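Local coordinates for protein pentalenene synthase (Streptomyces chartreusis NRRL 3882, PDB 6Q4S) that probably converts farnesyl diphosphate, with the help of magnesium ions, into the bicyclic sesquiterpene alcohol 7-epi-alpha-eudesmol, releasing diphosphate, at residues R177-D188 with R210-G220. Sequence-based numbering, arbitrary orientation.
Sequences RRRTVGIHHSID and RMRDLAADTIG
Arg178 lies across helix 206-228 and grips Asp217 side-on: NE meets OD1 of Asp217 in an almost straight bond, while NH2 of Arg178 reaches OD2 of the same carboxylate at 3.0 Å. Both partners lie near the guanidinium plane. An extended start to the chain, with CG anti to the backbone N (chi1 -175°), and a bend at chi3 bring the long side chain to this carboxylate. One turn earlier in the helix, Asp213 stacks over one guanidinium face, its carboxylate only 11° from parallel, in a long salt bridge of charges alone, to which no N-H is directed. Its OD1 instead accepts from NE2 of His184 at 2.9 Å, in a bent bond on the anti side, tilted out of the carboxylate plane, so Asp213 links the imidazole to the arginine network. One water bridges NH2 of Arg178 and NH1 of Arg210, whose like charges approach here, and a second does so with a weak bond to Arg210; Arg210 is also paired with Glu269.

At the other end, the long chain of Arg212, bent at chi3, turns its guanidinium end-on to OD1 of Asp188, one face over His184 CA, with NH2 at 2.8 Å from that oxygen; Asp188 thus answers the charge of this buried arginine. Arg141 also pairs with OD1 and Ser145 bonds OD2, which would favour an ionised carboxylate.

Between these polar ends, the small side chain of Ala216 and the lack of one at Gly220 let the backbones come close: Ala216 CB lies 3.9 Å from both Val181 CG1 and Ile183 CB, and Gly220 CA takes Val181 CG2 at 3.6 Å. Ile183 CD1 meets Ile219 CD1 at 3.7 Å. Gly182, with positive phi, separates helix 170-180 from helix 183-194. Arg177, probably a substrate ligand, lies beside Gly220 and pairs with Asp224.

In this all-helical terpene synthase fold, helices 136-161, 252-284 and 288-313 pack around the pair.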
# COMPACT_ATOMS: atom_id res chain seq x y z
N ARG A 177 -10.32 0.32 -16.93
CA ARG A 177 -10.66 -1.11 -16.90
C ARG A 177 -9.41 -1.87 -16.45
O ARG A 177 -9.55 -2.90 -15.80
CB ARG A 177 -11.10 -1.63 -18.24
CG ARG A 177 -11.47 -3.12 -18.27
CD ARG A 177 -12.66 -3.31 -17.39
NE ARG A 177 -13.15 -4.64 -17.50
CZ ARG A 177 -13.33 -5.47 -16.49
NH1 ARG A 177 -13.02 -5.11 -15.22
NH2 ARG A 177 -13.76 -6.69 -16.77
N ARG A 178 -8.24 -1.36 -16.83
CA ARG A 178 -6.97 -1.88 -16.31
C ARG A 178 -6.92 -1.85 -14.78
O ARG A 178 -6.37 -2.77 -14.14
CB ARG A 178 -5.80 -1.13 -16.88
CG ARG A 178 -4.43 -1.71 -16.45
CD ARG A 178 -3.28 -0.86 -16.94
NE ARG A 178 -3.14 -0.94 -18.42
CZ ARG A 178 -2.30 -0.20 -19.15
NH1 ARG A 178 -1.53 0.70 -18.57
NH2 ARG A 178 -2.21 -0.37 -20.46
N ARG A 179 -7.52 -0.83 -14.21
CA ARG A 179 -7.55 -0.70 -12.76
C ARG A 179 -8.61 -1.60 -12.11
O ARG A 179 -8.34 -2.21 -11.11
CB ARG A 179 -7.76 0.75 -12.35
CG ARG A 179 -6.74 1.76 -12.95
CD ARG A 179 -7.19 3.20 -12.72
NE ARG A 179 -7.45 3.51 -11.31
CZ ARG A 179 -8.36 4.37 -10.87
NH1 ARG A 179 -9.16 5.02 -11.73
NH2 ARG A 179 -8.58 4.51 -9.57
N THR A 180 -9.82 -1.63 -12.65
CA THR A 180 -10.94 -2.31 -12.03
C THR A 180 -10.82 -3.84 -12.17
O THR A 180 -11.48 -4.57 -11.44
CB THR A 180 -12.32 -1.88 -12.62
OG1 THR A 180 -12.37 -2.15 -14.02
CG2 THR A 180 -12.57 -0.35 -12.40
N VAL A 181 -10.06 -4.32 -13.14
CA VAL A 181 -10.04 -5.78 -13.37
C VAL A 181 -9.27 -6.54 -12.26
O VAL A 181 -9.56 -7.69 -12.03
CB VAL A 181 -9.51 -6.13 -14.75
CG1 VAL A 181 -8.03 -5.92 -14.86
CG2 VAL A 181 -9.84 -7.57 -15.14
N GLY A 182 -8.34 -5.88 -11.58
CA GLY A 182 -7.81 -6.47 -10.31
C GLY A 182 -6.82 -7.64 -10.52
O GLY A 182 -6.71 -8.59 -9.69
N ILE A 183 -6.07 -7.55 -11.59
CA ILE A 183 -5.22 -8.63 -12.00
C ILE A 183 -3.80 -8.48 -11.44
O ILE A 183 -3.06 -9.45 -11.35
CB ILE A 183 -5.19 -8.69 -13.55
CG1 ILE A 183 -6.46 -9.37 -14.05
CG2 ILE A 183 -4.00 -9.43 -14.08
CD1 ILE A 183 -6.71 -10.79 -13.50
N HIS A 184 -3.38 -7.26 -11.11
CA HIS A 184 -2.06 -7.11 -10.53
C HIS A 184 -1.93 -7.92 -9.22
O HIS A 184 -0.93 -8.64 -9.02
CB HIS A 184 -1.73 -5.62 -10.30
CG HIS A 184 -1.47 -4.88 -11.59
ND1 HIS A 184 -2.48 -4.48 -12.44
CD2 HIS A 184 -0.31 -4.50 -12.17
CE1 HIS A 184 -1.94 -3.89 -13.50
NE2 HIS A 184 -0.62 -3.88 -13.35
N HIS A 185 -2.89 -7.76 -8.31
CA HIS A 185 -2.84 -8.47 -7.00
C HIS A 185 -3.07 -9.97 -7.24
O HIS A 185 -2.53 -10.84 -6.46
CB HIS A 185 -3.83 -7.92 -5.96
CG HIS A 185 -5.26 -8.04 -6.34
ND1 HIS A 185 -5.97 -9.23 -6.22
CD2 HIS A 185 -6.17 -7.11 -6.72
CE1 HIS A 185 -7.22 -9.03 -6.59
NE2 HIS A 185 -7.36 -7.75 -6.86
N SER A 186 -3.87 -10.27 -8.28
CA SER A 186 -4.12 -11.70 -8.65
C SER A 186 -2.85 -12.42 -9.04
O SER A 186 -2.65 -13.59 -8.61
CB SER A 186 -5.24 -11.82 -9.69
OG SER A 186 -6.39 -11.14 -9.25
N ILE A 187 -2.00 -11.75 -9.82
CA ILE A 187 -0.68 -12.25 -10.21
C ILE A 187 0.25 -12.33 -9.02
O ILE A 187 0.92 -13.37 -8.80
CB ILE A 187 -0.05 -11.40 -11.31
CG1 ILE A 187 -0.81 -11.62 -12.64
CG2 ILE A 187 1.42 -11.79 -11.54
CD1 ILE A 187 -0.68 -10.43 -13.60
N ASP A 188 0.22 -11.30 -8.18
CA ASP A 188 1.05 -11.29 -6.96
C ASP A 188 0.77 -12.56 -6.13
O ASP A 188 1.69 -13.13 -5.59
CB ASP A 188 0.75 -10.08 -6.08
CG ASP A 188 1.15 -8.74 -6.71
OD1 ASP A 188 2.06 -8.67 -7.56
OD2 ASP A 188 0.59 -7.73 -6.28
N ARG A 210 5.25 -3.63 -17.63
CA ARG A 210 4.38 -3.64 -18.80
C ARG A 210 3.64 -4.96 -19.04
O ARG A 210 2.48 -4.97 -19.46
CB ARG A 210 5.24 -3.21 -20.02
CG ARG A 210 4.51 -3.10 -21.31
CD ARG A 210 3.55 -1.97 -21.30
NE ARG A 210 2.97 -1.80 -22.62
CZ ARG A 210 1.87 -1.09 -22.87
NH1 ARG A 210 1.19 -0.45 -21.91
NH2 ARG A 210 1.44 -1.03 -24.10
N MET A 211 4.28 -6.10 -18.80
CA MET A 211 3.62 -7.37 -18.93
C MET A 211 2.38 -7.52 -18.04
O MET A 211 1.38 -8.05 -18.47
CB MET A 211 4.58 -8.52 -18.67
CG MET A 211 5.53 -8.73 -19.83
SD MET A 211 6.86 -9.91 -19.50
CE MET A 211 6.07 -11.50 -19.37
N ARG A 212 2.48 -7.05 -16.79
CA ARG A 212 1.38 -7.07 -15.86
C ARG A 212 0.23 -6.19 -16.34
O ARG A 212 -0.95 -6.58 -16.27
CB ARG A 212 1.88 -6.62 -14.46
CG ARG A 212 2.83 -7.62 -13.81
CD ARG A 212 3.71 -7.05 -12.69
NE ARG A 212 2.98 -6.53 -11.52
CZ ARG A 212 2.53 -7.24 -10.48
NH1 ARG A 212 2.70 -8.55 -10.41
NH2 ARG A 212 1.93 -6.61 -9.46
N ASP A 213 0.57 -5.00 -16.82
CA ASP A 213 -0.43 -4.11 -17.40
C ASP A 213 -1.13 -4.71 -18.62
O ASP A 213 -2.37 -4.66 -18.69
CB ASP A 213 0.17 -2.80 -17.81
CG ASP A 213 0.48 -1.89 -16.65
OD1 ASP A 213 -0.08 -2.01 -15.51
OD2 ASP A 213 1.25 -0.97 -16.92
N LEU A 214 -0.37 -5.31 -19.52
CA LEU A 214 -1.03 -5.99 -20.69
C LEU A 214 -1.85 -7.22 -20.33
O LEU A 214 -2.90 -7.48 -20.91
CB LEU A 214 -0.00 -6.38 -21.73
CG LEU A 214 0.74 -5.22 -22.37
CD1 LEU A 214 2.00 -5.69 -23.04
CD2 LEU A 214 -0.12 -4.47 -23.41
N ALA A 215 -1.39 -8.00 -19.35
CA ALA A 215 -2.17 -9.11 -18.86
C ALA A 215 -3.48 -8.57 -18.31
O ALA A 215 -4.56 -9.17 -18.49
CB ALA A 215 -1.42 -9.90 -17.78
N ALA A 216 -3.43 -7.46 -17.59
CA ALA A 216 -4.66 -6.92 -17.04
C ALA A 216 -5.60 -6.41 -18.19
O ALA A 216 -6.83 -6.61 -18.17
CB ALA A 216 -4.35 -5.80 -16.10
N ASP A 217 -5.02 -5.77 -19.18
CA ASP A 217 -5.85 -5.32 -20.37
C ASP A 217 -6.54 -6.51 -21.02
O ASP A 217 -7.76 -6.51 -21.21
CB ASP A 217 -5.01 -4.62 -21.42
CG ASP A 217 -4.44 -3.31 -20.93
OD1 ASP A 217 -4.95 -2.73 -19.93
OD2 ASP A 217 -3.44 -2.87 -21.54
N THR A 218 -5.75 -7.53 -21.32
CA THR A 218 -6.19 -8.68 -22.05
C THR A 218 -7.29 -9.28 -21.32
O THR A 218 -8.33 -9.54 -21.88
CB THR A 218 -5.05 -9.68 -22.20
OG1 THR A 218 -3.99 -9.08 -22.92
CG2 THR A 218 -5.49 -10.95 -22.92
N ILE A 219 -7.12 -9.52 -20.03
CA ILE A 219 -8.16 -10.19 -19.26
C ILE A 219 -9.39 -9.33 -19.10
O ILE A 219 -10.49 -9.84 -19.21
CB ILE A 219 -7.65 -10.67 -17.88
CG1 ILE A 219 -6.64 -11.76 -18.09
CG2 ILE A 219 -8.82 -11.16 -17.00
CD1 ILE A 219 -5.67 -11.91 -16.92
N GLY A 220 -9.23 -8.02 -18.88
CA GLY A 220 -10.43 -7.15 -18.70
C GLY A 220 -11.25 -7.09 -20.00
O GLY A 220 -12.49 -7.12 -19.97
O HOH W 1 -0.33 2.05 -21.30
O HOH W 2 -1.01 0.46 -23.25